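Local coordinates for protein esterase (PDB 7ATL) that hydrolyses carboxylic esters as a family VIII carboxylesterase of beta-lactamase-like fold and also shows promiscuous acyltransferase activity, at residues Arg62-Ser67 against Gly341-Ser346; Asp140-Ser145 against Phe245-Ala250; Leu147-Asn152 against Gln258-Gly263. All blocks are in the same frame, centred on the assembly; numbering follows the deposited sequence.

Interaction 1: Arg62-Ser67 against Gly341-Ser346. With 1PE (pentaethylene glycol), chain E.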
# COMPACT_ATOMS: atom_id res chain seq x y z
N ARG A 62 -0.66 10.95 -3.01
CA ARG A 62 0.50 10.18 -2.52
C ARG A 62 -0.06 8.87 -2.00
O ARG A 62 -0.99 8.93 -1.16
CB ARG A 62 1.24 10.97 -1.44
CG ARG A 62 1.84 12.27 -1.94
CD ARG A 62 2.36 13.16 -0.84
NE ARG A 62 2.81 14.44 -1.38
CZ ARG A 62 2.03 15.48 -1.67
NH1 ARG A 62 0.72 15.44 -1.46
NH2 ARG A 62 2.57 16.58 -2.14
N LEU A 63 0.44 7.73 -2.48
CA LEU A 63 -0.19 6.40 -2.21
C LEU A 63 0.40 5.69 -0.99
O LEU A 63 -0.32 4.87 -0.46
CB LEU A 63 -0.09 5.54 -3.47
CG LEU A 63 -0.97 6.01 -4.63
CD1 LEU A 63 -0.75 5.13 -5.85
CD2 LEU A 63 -2.43 6.01 -4.23
N SER A 64 1.61 6.04 -0.53
CA SER A 64 2.44 5.28 0.47
C SER A 64 2.28 3.77 0.21
O SER A 64 2.54 3.36 -0.94
CB SER A 64 2.17 5.70 1.91
OG SER A 64 0.78 5.72 2.23
N SER A 65 1.81 2.97 1.17
CA SER A 65 1.79 1.48 1.02
C SER A 65 0.76 1.00 -0.00
O SER A 65 0.78 -0.18 -0.33
CB SER A 65 1.60 0.80 2.31
OG SER A 65 2.76 0.95 3.12
N VAL A 66 -0.08 1.87 -0.55
CA VAL A 66 -0.94 1.45 -1.69
C VAL A 66 -0.04 1.18 -2.90
O VAL A 66 -0.52 0.54 -3.83
CB VAL A 66 -2.08 2.44 -1.98
CG1 VAL A 66 -2.91 2.00 -3.19
CG2 VAL A 66 -2.96 2.59 -0.76
N SER A 67 1.24 1.55 -2.82
CA SER A 67 2.29 1.18 -3.81
C SER A 67 2.50 -0.35 -3.85
O SER A 67 2.85 -0.89 -4.92
CB SER A 67 3.62 1.90 -3.50
OG SER A 67 3.47 3.31 -3.36
N GLY A 341 -2.65 2.70 3.55
CA GLY A 341 -1.52 3.63 3.35
C GLY A 341 -1.46 4.68 4.44
O GLY A 341 -2.51 5.28 4.75
N VAL A 342 -0.29 4.95 4.99
CA VAL A 342 -0.16 5.93 6.11
C VAL A 342 -0.67 7.30 5.65
O VAL A 342 -1.15 8.01 6.51
CB VAL A 342 1.27 6.04 6.65
CG1 VAL A 342 1.79 4.70 7.14
CG2 VAL A 342 2.22 6.64 5.63
N TYR A 343 -0.57 7.68 4.38
CA TYR A 343 -1.04 9.04 3.95
C TYR A 343 -2.56 9.18 4.16
O TYR A 343 -3.04 10.32 4.21
CB TYR A 343 -0.62 9.37 2.51
CG TYR A 343 0.75 10.01 2.40
CD1 TYR A 343 1.00 11.24 2.98
CD2 TYR A 343 1.78 9.39 1.71
CE1 TYR A 343 2.25 11.84 2.89
CE2 TYR A 343 3.03 9.99 1.59
CZ TYR A 343 3.26 11.22 2.18
OH TYR A 343 4.47 11.82 2.09
N GLY A 344 -3.29 8.06 4.20
CA GLY A 344 -4.67 8.00 4.72
C GLY A 344 -5.58 7.16 3.86
O GLY A 344 -6.63 7.67 3.50
N HIS A 345 -5.23 5.92 3.55
CA HIS A 345 -5.99 5.10 2.55
C HIS A 345 -6.36 3.73 3.13
O HIS A 345 -5.65 3.24 4.05
CB HIS A 345 -5.24 4.92 1.23
CG HIS A 345 -4.54 6.14 0.72
ND1 HIS A 345 -5.14 7.38 0.64
CD2 HIS A 345 -3.27 6.29 0.25
CE1 HIS A 345 -4.27 8.24 0.13
NE2 HIS A 345 -3.11 7.60 -0.10
N SER A 346 -7.48 3.18 2.63
CA SER A 346 -7.89 1.77 2.80
C SER A 346 -8.40 1.24 1.46
O SER A 346 -8.80 2.03 0.61
CB SER A 346 -8.89 1.58 3.92
OG SER A 346 -10.07 2.31 3.68
OH2 1PE E . -1.44 -3.39 13.95
C12 1PE E . -2.75 -3.98 13.88
C22 1PE E . -3.56 -3.45 12.72
OH3 1PE E . -4.96 -3.47 13.02
C13 1PE E . -5.88 -2.28 11.11
C23 1PE E . -5.70 -2.32 12.61
OH4 1PE E . -5.57 -0.99 10.59
C14 1PE E . -3.80 -0.68 8.97
C24 1PE E . -5.27 -0.95 9.19
OH5 1PE E . -3.47 -0.79 7.59
C15 1PE E . -1.63 -0.35 6.09
C25 1PE E . -2.10 -1.07 7.34
OH6 1PE E . -0.42 0.37 6.37
C16 1PE E . 1.53 1.61 5.61
C26 1PE E . 0.28 0.84 5.22
OH7 1PE E . 1.94 2.62 4.66
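Two elements of the beta-lactamase-like fold meet here: the loop, carrying Ser65 of a probable SxxK motif, that enters helix 67-80, and the tight connection from strand 337-341 into strand 345-350, where the N-H groups of Gly344 and His345 both donate to Gly341 O, as in a classic beta bulge. Arg62 is the side chain to follow. Its CB lies over one face of the Tyr343 ring, 3.8 Å from the centroid, a CH-pi contact. CG leaves anti to the carbonyl carbon (chi1 -63°) and the chain stays extended, so CD reaches the far end of the ring, 3.7 Å from Tyr343 CZ. Beyond it the guanidinium turns oblique to the ring and its NH2 bonds to the carbonyl of Pro251. Ser64 comes in next to the ring. Its OG, in the crowded position between backbone N and carbonyl carbon, takes the N-H of Tyr343 at 3.2 Å, almost dead straight. It also donates weakly to Leu63 O. Ser65 is probably the nucleophile, as in class C beta-lactamases, and its OG bonds to Lys68 and Tyr171. Val342 N donates to OH7 of a bound pentaethylene glycol, probably from the crystallisation liquor, at 3.2 Å, consistent with an oxyanion-hole position just after strand 337-341. Val66 CG2 packs on His345 CB at 3.8 Å. The His345 imidazole is held at both nitrogens: ND1 takes the N-H of Thr361, while NE2 donates to a lone pair of Arg62 O at 2.7 Å and 171°, with that oxygen just 1° out of the ring plane.

Interaction 2: Asp140-Ser145 against Phe245-Ala250; sequences DGMELS and FEIELA
Met142, Ile247 and Leu249 make the apolar centre. Met142 runs alongside Leu249, the two pointing the same way, with Met142 CB 3.8 Å from Leu249 CD2. It then bends at chi3 (-76°), which carries CE across to Ile247 CD1 at 3.9 Å. A smaller apolar patch lies at the other end of the contact, where Leu144 CG rests on Ala250 CB at 3.7 Å. Between the two patches runs the direct backbone bond, Ala250 N to Met142 O, 2.9 Å long but bent, with the donor above the carbonyl plane. Further out, Glu143 CB sits 3.6 Å from Glu248 CD, the side chains crossing at about a right angle. Glu143 takes the crowded chi1 (70°) and bends again at chi2, so its carboxylate folds back on its own loop. Asp140 N binds Glu143 OE1, and Glu143 OE2 receives Gly141 N-H on its syn lone pair. The two carboxylates come within 4.6 Å between Glu143 OE1 and Glu248 OE1, a repulsion probably offset by Arg124, which makes a salt bridge to each. Waters finish the polar edge: one links Asp140 OD2 to Glu248 N, a second joins Glu248 O and, weakly, Glu143 OE1, and a third runs from Leu144 N to Glu248 OE2. Strand 246-249 pairs on its other edge with 235-238, so the arrangement is that of a two-stranded antiparallel sheet set against a loop whose turn is held by its own glutamate, with Met142 near, though not touching, the residues of the probable SxxK motif.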
# COMPACT_ATOMS: atom_id res chain seq x y z
N ASP A 140 12.91 4.73 4.20
CA ASP A 140 11.66 3.93 4.13
C ASP A 140 10.90 4.23 2.83
O ASP A 140 9.90 3.54 2.61
CB ASP A 140 10.78 4.17 5.36
CG ASP A 140 11.28 3.50 6.64
OD1 ASP A 140 12.10 2.53 6.54
OD2 ASP A 140 10.79 3.91 7.74
N GLY A 141 11.33 5.21 2.03
CA GLY A 141 10.71 5.53 0.73
C GLY A 141 9.85 6.80 0.73
O GLY A 141 9.37 7.17 -0.36
N MET A 142 9.65 7.49 1.86
CA MET A 142 8.70 8.64 1.93
C MET A 142 9.38 9.97 2.30
O MET A 142 8.71 11.02 2.22
CB MET A 142 7.58 8.32 2.92
CG MET A 142 6.66 7.23 2.38
SD MET A 142 5.62 6.50 3.65
CE MET A 142 6.83 5.45 4.46
N GLU A 143 10.68 9.93 2.59
CA GLU A 143 11.49 11.06 3.12
C GLU A 143 12.46 11.54 2.04
O GLU A 143 12.63 10.85 1.03
CB GLU A 143 12.24 10.63 4.38
CG GLU A 143 13.37 9.63 4.13
CD GLU A 143 12.86 8.20 4.07
OE1 GLU A 143 12.76 7.58 5.14
OE2 GLU A 143 12.51 7.73 2.95
N LEU A 144 13.10 12.70 2.25
CA LEU A 144 14.12 13.23 1.30
C LEU A 144 15.42 12.44 1.50
O LEU A 144 15.73 12.04 2.63
CB LEU A 144 14.32 14.73 1.53
CG LEU A 144 13.10 15.62 1.26
CD1 LEU A 144 13.46 17.08 1.47
CD2 LEU A 144 12.55 15.42 -0.14
N SER A 145 16.14 12.21 0.41
CA SER A 145 17.45 11.52 0.41
C SER A 145 18.16 11.79 -0.91
O SER A 145 17.48 12.16 -1.88
CB SER A 145 17.31 10.03 0.66
OG SER A 145 17.30 9.29 -0.55
N PHE A 245 6.88 3.60 15.62
CA PHE A 245 7.36 4.69 16.50
C PHE A 245 7.07 5.96 15.72
O PHE A 245 5.92 6.42 15.80
CB PHE A 245 8.84 4.51 16.89
CG PHE A 245 9.11 3.37 17.85
CD1 PHE A 245 9.19 2.05 17.39
CD2 PHE A 245 9.27 3.60 19.21
CE1 PHE A 245 9.42 1.00 18.26
CE2 PHE A 245 9.49 2.55 20.09
CZ PHE A 245 9.57 1.25 19.61
N GLU A 246 8.05 6.43 14.95
CA GLU A 246 8.04 7.75 14.28
C GLU A 246 8.33 7.53 12.81
O GLU A 246 9.25 6.77 12.50
CB GLU A 246 9.04 8.74 14.90
CG GLU A 246 8.60 9.24 16.26
CD GLU A 246 9.34 10.49 16.73
OE1 GLU A 246 10.37 10.84 16.10
OE2 GLU A 246 8.89 11.11 17.72
N ILE A 247 7.56 8.19 11.96
CA ILE A 247 7.65 8.10 10.48
C ILE A 247 8.08 9.47 9.97
O ILE A 247 7.57 10.50 10.49
CB ILE A 247 6.32 7.61 9.87
CG1 ILE A 247 6.37 7.68 8.34
CG2 ILE A 247 5.15 8.41 10.42
CD1 ILE A 247 5.25 6.96 7.67
N GLU A 248 8.96 9.48 8.97
CA GLU A 248 9.49 10.71 8.33
C GLU A 248 8.79 10.88 6.99
O GLU A 248 9.02 10.05 6.10
CB GLU A 248 11.01 10.59 8.13
CG GLU A 248 11.64 11.93 7.86
CD GLU A 248 13.13 12.00 7.61
OE1 GLU A 248 13.88 11.03 7.93
OE2 GLU A 248 13.53 13.04 7.07
N LEU A 249 8.01 11.95 6.83
CA LEU A 249 7.26 12.21 5.58
C LEU A 249 7.77 13.48 4.93
O LEU A 249 8.01 14.47 5.64
CB LEU A 249 5.78 12.33 5.90
CG LEU A 249 5.12 11.06 6.40
CD1 LEU A 249 3.67 11.33 6.84
CD2 LEU A 249 5.20 9.97 5.34
N ALA A 250 7.90 13.44 3.61
CA ALA A 250 8.33 14.57 2.78
C ALA A 250 7.39 14.65 1.58
O ALA A 250 7.67 14.11 0.52
CB ALA A 250 9.78 14.41 2.41
O HOH W 1 10.17 6.68 7.95
O HOH W 2 9.95 7.64 5.53
O HOH W 3 12.61 14.22 4.91

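Interaction 3: Leu147-Asn152 against Gln258-Gly263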
# COMPACT_ATOMS: atom_id res chain seq x y z
N LEU A 147 19.91 9.26 -2.25
CA LEU A 147 20.23 7.86 -2.64
C LEU A 147 19.50 7.49 -3.93
O LEU A 147 18.38 8.00 -4.16
CB LEU A 147 19.83 6.92 -1.52
CG LEU A 147 20.39 7.30 -0.15
CD1 LEU A 147 19.87 6.34 0.89
CD2 LEU A 147 21.91 7.34 -0.15
N THR A 148 20.14 6.60 -4.69
CA THR A 148 19.49 5.66 -5.63
C THR A 148 18.89 4.52 -4.80
O THR A 148 19.31 4.33 -3.60
CB THR A 148 20.47 5.13 -6.68
OG1 THR A 148 21.47 4.31 -6.06
CG2 THR A 148 21.12 6.26 -7.47
N LEU A 149 17.94 3.79 -5.39
CA LEU A 149 17.35 2.57 -4.81
C LEU A 149 18.48 1.60 -4.45
O LEU A 149 18.50 1.09 -3.34
CB LEU A 149 16.42 1.93 -5.85
CG LEU A 149 15.74 0.63 -5.44
CD1 LEU A 149 15.01 0.81 -4.11
CD2 LEU A 149 14.77 0.18 -6.51
N GLU A 150 19.38 1.36 -5.39
CA GLU A 150 20.49 0.41 -5.20
C GLU A 150 21.29 0.83 -3.97
O GLU A 150 21.62 -0.07 -3.17
CB GLU A 150 21.39 0.34 -6.44
CG GLU A 150 22.48 -0.70 -6.27
CD GLU A 150 23.30 -1.05 -7.49
OE1 GLU A 150 24.52 -1.23 -7.32
OE2 GLU A 150 22.71 -1.19 -8.60
N GLN A 151 21.59 2.12 -3.83
CA GLN A 151 22.43 2.66 -2.72
C GLN A 151 21.67 2.40 -1.41
O GLN A 151 22.29 1.92 -0.46
CB GLN A 151 22.78 4.13 -2.92
CG GLN A 151 23.88 4.40 -3.93
CD GLN A 151 23.88 5.84 -4.36
OE1 GLN A 151 23.03 6.64 -3.99
NE2 GLN A 151 24.83 6.22 -5.18
N ASN A 152 20.35 2.60 -1.41
CA ASN A 152 19.52 2.37 -0.20
C ASN A 152 19.48 0.88 0.17
O ASN A 152 19.51 0.56 1.37
CB ASN A 152 18.11 2.91 -0.34
CG ASN A 152 17.42 2.99 1.00
OD1 ASN A 152 18.04 3.40 1.98
ND2 ASN A 152 16.15 2.57 1.05
N GLN A 258 13.75 12.74 -9.63
CA GLN A 258 15.07 12.13 -9.29
C GLN A 258 14.93 11.23 -8.06
O GLN A 258 15.84 10.42 -7.83
CB GLN A 258 16.16 13.17 -8.94
CG GLN A 258 16.46 14.22 -10.01
CD GLN A 258 16.39 13.70 -11.43
OE1 GLN A 258 15.71 14.26 -12.30
NE2 GLN A 258 17.10 12.61 -11.66
N ALA A 259 13.87 11.36 -7.28
CA ALA A 259 13.68 10.56 -6.05
C ALA A 259 13.64 9.07 -6.43
O ALA A 259 12.92 8.73 -7.41
CB ALA A 259 12.43 11.00 -5.33
N TYR A 260 14.37 8.21 -5.72
CA TYR A 260 14.44 6.77 -6.07
C TYR A 260 13.04 6.16 -5.97
O TYR A 260 12.22 6.52 -5.10
CB TYR A 260 15.50 6.00 -5.26
CG TYR A 260 15.14 5.69 -3.83
CD1 TYR A 260 14.37 4.60 -3.52
CD2 TYR A 260 15.58 6.49 -2.78
CE1 TYR A 260 14.03 4.30 -2.21
CE2 TYR A 260 15.24 6.21 -1.47
CZ TYR A 260 14.46 5.11 -1.18
OH TYR A 260 14.11 4.79 0.11
N PRO A 261 12.70 5.27 -6.94
CA PRO A 261 11.41 4.59 -6.95
C PRO A 261 11.28 3.62 -5.79
O PRO A 261 11.97 2.64 -5.80
CB PRO A 261 11.42 3.85 -8.29
CG PRO A 261 12.89 3.66 -8.61
CD PRO A 261 13.53 4.93 -8.10
N SER A 262 10.46 3.96 -4.79
CA SER A 262 10.13 3.08 -3.64
C SER A 262 8.91 2.25 -4.01
O SER A 262 7.82 2.79 -4.04
CB SER A 262 9.88 3.87 -2.36
OG SER A 262 9.27 3.04 -1.38
N GLY A 263 9.12 0.97 -4.29
CA GLY A 263 8.04 0.00 -4.53
C GLY A 263 7.08 -0.15 -3.35
O GLY A 263 5.89 -0.40 -3.61
O HOH W 4 16.31 9.71 -3.76
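The Tyr260 ring is the flat group that carries this contact. At its edge, near the ring plane, comes Leu147 O, 3.5 Å from Tyr260 CD2, while Leu149 crosses the side chain at about a right angle and sets its CD1 3.9 Å from Tyr260 CD1. Arg253 adds a cation-pi interaction from outside the two segments. Tyr260 holds CG in the crowded position between backbone N and carbonyl carbon (chi1 75°), which lays CG and CD1 of the ring against Leu149. The backbones' own approach puts Tyr260 CB 3.3 Å from Leu149 N. The segment it meets is the start of helix 149-157, closed by a capping box: Thr148 OG1 accepts from Gln151 N at 3.1 Å, and Gln151 OE1 accepts from Thr148 N at 3.0 Å. With that first turn fixed, Asn152 aims toward the phenol end. Its amide plane is tilted 38° to the ring and ND2 stands 3.2 Å from Tyr260 OH, at an angle too poor for a hydrogen bond; the amide is held from outside, OD1 accepting from Lys139 N. Leu149 CD2 meets Pro261 through the carbonyl O, at 3.8 Å. By the Leu147 edge, a water that accepts from Tyr260 N also lies within bonding distance of Leu147 O.

Interaction 2 bridges the other two, its centre about 13 Å from each of theirs, while the centres of interactions 1 and 3 are about 18 Å apart. Met142 makes the join to interaction 1: its SD lies 3.9 Å from Ser64 CB, beside the probable nucleophile Ser65, and Val342 CG2 is 3.7 Å from Ile247 CD1. Toward interaction 3, the loop 140-145 packs on the tyrosine, Gly141 N lying 3.4 Å from Tyr260 OH. Interactions 1 and 3 also touch directly, Ser67 CB standing 3.2 Å from Gly263 O. The glycol at Ser65 lies in interaction 1, which interaction 2 meets through Met142 and interaction 3 through the Ser67-Gly263 contact.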